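Local coordinates for hypothetical protein, GDSL-like Lipase/Acylhydrolase family protein (PDB 4M8K) that is a putative GDSL-like lipase or acylhydrolase, probably cleaving ester bonds of a substrate that is not yet known, at residues G131-D136 against T179-E184. Sequence-based numbering, arbitrary orientation.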
ATOM      1  N   GLY A 131      14.607  -0.935  13.694  1.00 26.90           N
ATOM      2  CA  GLY A 131      14.720   0.245  14.531  1.00 32.44           C
ATOM      3  C   GLY A 131      13.765   0.239  15.704  1.00 26.73           C
ATOM      4  O   GLY A 131      13.307  -0.823  16.115  1.00 27.75           O
ATOM      5  N   ALA A 132      13.445   1.437  16.189  1.00 23.06           N
ATOM      6  CA  ALA A 132      12.601   1.633  17.376  1.00 28.08           C
ATOM      7  C   ALA A 132      11.295   2.316  17.031  1.00 30.20           C
ATOM      8  O   ALA A 132      11.218   3.137  16.102  1.00 27.61           O
ATOM      9  CB  ALA A 132      13.353   2.454  18.403  1.00 29.98           C
ATOM     10  N   TYR A 133      10.238   1.961  17.745  1.00 27.06           N
ATOM     11  CA  TYR A 133       9.007   2.725  17.673  1.00 26.25           C
ATOM     12  C   TYR A 133       9.351   4.158  17.994  1.00 29.36           C
ATOM     13  O   TYR A 133      10.170   4.417  18.861  1.00 27.89           O
ATOM     14  CB  TYR A 133       7.975   2.212  18.663  1.00 35.37           C
ATOM     15  CG  TYR A 133       7.558   0.817  18.328  1.00 34.91           C
ATOM     16  CD1 TYR A 133       6.755   0.581  17.222  1.00 32.03           C
ATOM     17  CD2 TYR A 133       8.015  -0.283  19.071  1.00 33.95           C
ATOM     18  CE1 TYR A 133       6.360  -0.689  16.888  1.00 32.12           C
ATOM     19  CE2 TYR A 133       7.654  -1.587  18.712  1.00 34.72           C
ATOM     20  CZ  TYR A 133       6.807  -1.781  17.630  1.00 38.13           C
ATOM     21  OH  TYR A 133       6.390  -3.053  17.247  1.00 38.68           O
ATOM     22  N   GLN A 134       8.773   5.086  17.254  1.00 26.55           N
ATOM     23  CA  GLN A 134       9.154   6.479  17.312  1.00 24.69           C
ATOM     24  C   GLN A 134       8.000   7.327  16.846  1.00 23.42           C
ATOM     25  O   GLN A 134       7.636   7.362  15.648  1.00 23.61           O
ATOM     26  CB  GLN A 134      10.425   6.745  16.462  1.00 25.95           C
ATOM     27  CG  GLN A 134      10.924   8.194  16.539  1.00 24.39           C
ATOM     28  CD  GLN A 134      12.250   8.466  15.785  1.00 23.51           C
ATOM     29  OE1 GLN A 134      12.816   7.609  15.116  1.00 28.95           O
ATOM     30  NE2 GLN A 134      12.715   9.683  15.886  1.00 27.73           N
ATOM     31  N   TYR A 135       7.452   8.122  17.763  1.00 27.14           N
ATOM     32  CA  TYR A 135       6.245   8.878  17.455  1.00 24.82           C
ATOM     33  C   TYR A 135       6.422  10.411  17.303  1.00 30.71           C
ATOM     34  O   TYR A 135       5.454  11.155  17.230  1.00 30.45           O
ATOM     35  CB  TYR A 135       5.210   8.515  18.536  1.00 30.50           C
ATOM     36  CG  TYR A 135       4.920   7.022  18.545  1.00 30.16           C
ATOM     37  CD1 TYR A 135       4.239   6.437  17.506  1.00 27.98           C
ATOM     38  CD2 TYR A 135       5.389   6.184  19.565  1.00 31.17           C
ATOM     39  CE1 TYR A 135       3.978   5.079  17.501  1.00 29.44           C
ATOM     40  CE2 TYR A 135       5.130   4.807  19.575  1.00 30.07           C
ATOM     41  CZ  TYR A 135       4.415   4.253  18.539  1.00 36.61           C
ATOM     42  OH  TYR A 135       4.138   2.900  18.488  1.00 28.78           O
ATOM     43  N   ASP A 136       7.661  10.888  17.224  1.00 30.18           N
ATOM     44  CA  ASP A 136       7.949  12.286  16.921  1.00 25.41           C
ATOM     45  C   ASP A 136       9.451  12.414  16.714  1.00 26.49           C
ATOM     46  O   ASP A 136      10.205  11.482  17.046  1.00 26.49           O
ATOM     47  CB  ASP A 136       7.473  13.238  18.036  1.00 33.91           C
ATOM     48  CG  ASP A 136       6.861  14.554  17.469  1.00 44.23           C
ATOM     49  OD1 ASP A 136       7.409  15.149  16.477  1.00 47.60           O
ATOM     50  OD2 ASP A 136       5.840  15.012  18.020  1.00 62.76           O
ATOM     51  N   THR A 179       5.360  -7.446  10.545  1.00 19.69           N
ATOM     52  CA  THR A 179       3.947  -7.693  10.726  1.00 21.86           C
ATOM     53  C   THR A 179       3.427  -7.099  12.052  1.00 22.67           C
ATOM     54  O   THR A 179       2.389  -6.375  12.085  1.00 21.75           O
ATOM     55  CB  THR A 179       3.666  -9.203  10.685  1.00 22.38           C
ATOM     56  OG1 THR A 179       4.079  -9.734   9.400  1.00 21.76           O
ATOM     57  CG2 THR A 179       2.207  -9.434  10.853  1.00 25.65           C
ATOM     58  N   ASP A 180       4.145  -7.397  13.121  1.00 23.03           N
ATOM     59  CA  ASP A 180       3.772  -6.948  14.448  1.00 29.84           C
ATOM     60  C   ASP A 180       3.910  -5.425  14.542  1.00 29.79           C
ATOM     61  O   ASP A 180       3.091  -4.736  15.200  1.00 26.83           O
ATOM     62  CB  ASP A 180       4.651  -7.601  15.533  1.00 25.56           C
ATOM     63  CG  ASP A 180       4.329  -9.076  15.791  1.00 35.01           C
ATOM     64  OD1 ASP A 180       3.283  -9.559  15.324  1.00 34.89           O
ATOM     65  OD2 ASP A 180       5.142  -9.732  16.482  1.00 33.78           O
ATOM     66  N   SER A 181       4.981  -4.901  13.959  1.00 27.82           N
ATOM     67  CA  SER A 181       5.233  -3.454  14.016  1.00 23.78           C
ATOM     68  C   SER A 181       4.096  -2.672  13.342  1.00 22.22           C
ATOM     69  O   SER A 181       3.600  -1.694  13.898  1.00 22.14           O
ATOM     70  CB  SER A 181       6.577  -3.089  13.383  1.00 21.97           C
ATOM     71  OG  SER A 181       7.681  -3.686  14.078  1.00 23.57           O
HETATM   72  N   MSE A 182       3.658  -3.089  12.155  1.00 21.52           N
HETATM   73  CA  MSE A 182       2.548  -2.360  11.472  1.00 20.24           C
HETATM   74  C   MSE A 182       1.278  -2.428  12.316  1.00 25.68           C
HETATM   75  O   MSE A 182       0.548  -1.445  12.426  1.00 24.60           O
HETATM   76  CB  MSE A 182       2.308  -2.898  10.068  1.00 22.00           C
HETATM   77  CG  MSE A 182       3.305  -2.245   9.166  1.00 19.49           C
HETATM   78 SE   MSE A 182       2.993  -2.523   7.249  0.75 23.19          SE
HETATM   79  CE  MSE A 182       2.995  -4.484   7.208  1.00 23.00           C
ATOM     80  N   ASP A 183       1.029  -3.543  12.992  1.00 26.43           N
ATOM     81  CA  ASP A 183      -0.222  -3.655  13.736  1.00 25.68           C
ATOM     82  C   ASP A 183      -0.186  -2.745  14.947  1.00 28.48           C
ATOM     83  O   ASP A 183      -1.149  -2.060  15.241  1.00 25.81           O
ATOM     84  CB  ASP A 183      -0.495  -5.092  14.145  1.00 28.27           C
ATOM     85  CG  ASP A 183      -1.954  -5.314  14.486  1.00 34.42           C
ATOM     86  OD1 ASP A 183      -2.836  -5.008  13.702  1.00 30.17           O
ATOM     87  OD2 ASP A 183      -2.246  -5.774  15.555  1.00 31.94           O
ATOM     88  N   GLU A 184       0.937  -2.753  15.643  1.00 24.61           N
ATOM     89  CA  GLU A 184       1.137  -1.885  16.810  1.00 26.67           C
ATOM     90  C   GLU A 184       1.064  -0.382  16.451  1.00 24.36           C
ATOM     91  O   GLU A 184       0.452   0.433  17.148  1.00 22.88           O
ATOM     92  CB  GLU A 184       2.492  -2.180  17.448  1.00 25.18           C
ATOM     93  CG  GLU A 184       2.916  -1.166  18.513  1.00 31.07           C
ATOM     94  CD  GLU A 184       1.962  -1.094  19.702  1.00 32.89           C
ATOM     95  OE1 GLU A 184       0.984  -1.870  19.790  1.00 36.48           O
ATOM     96  OE2 GLU A 184       2.190  -0.260  20.592  1.00 37.44           O
TER
HETATM   97  O   HOH W   1       4.071   1.528  20.619  1.00 40.08           O
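Ser181 and Glu184, one turn apart on helix 176-189, receive the phenol end of Tyr133, which reaches over from the loop 131-136. At the first of these positions the tyrosine OH stands 3.5 Å from Ser181 CA, so the phenol oxygen rests on the helix backbone as well as near a side chain. Ser181 OG turns back beside its own backbone N, where the carbonyl of Glu177 in the preceding turn takes its hydrogen bond; it also accepts one from Arg147 NE of helix 146-160. These partners fix a buried hydroxyl, and the same Arg147 packs against Tyr133, so Arg147 touches both partners of the contact.

Further along, Glu184 lays its aliphatic portion against the same ring, CG lying 3.8 Å from Tyr133 CE1. The two side chains cross at about a right angle, and the carboxylate plane is turned 78° from the ring plane. With CG anti to the backbone N (chi1 169°) and the chain bent at chi2 (61°), the methylene meets the phenol while the acid continues to a water. That water donates to Glu184 OE2 at 2.6 Å and is hydrogen-bonded to Tyr135 OH at 2.5 Å, bridging helix and loop. The water oxygen lies 4.2 Å above the plane of the Tyr133 ring, offset toward the rim. A salt bridge from OE2 to Arg187 would be expected to favour the ionised carboxylate, and His188 stacks on the ring of Tyr135.

Only 161 Å² is buried in total, consistent with peripheral packing. Two tyrosines from the loop between helices 121-126 and 146-160 here meet helix 176-189; strand 165-170, this helix and the parallel edge strand 192-195 form a beta-alpha-beta crossover of the alpha/beta fold characteristic of GDSL-like (SGNH) hydrolases.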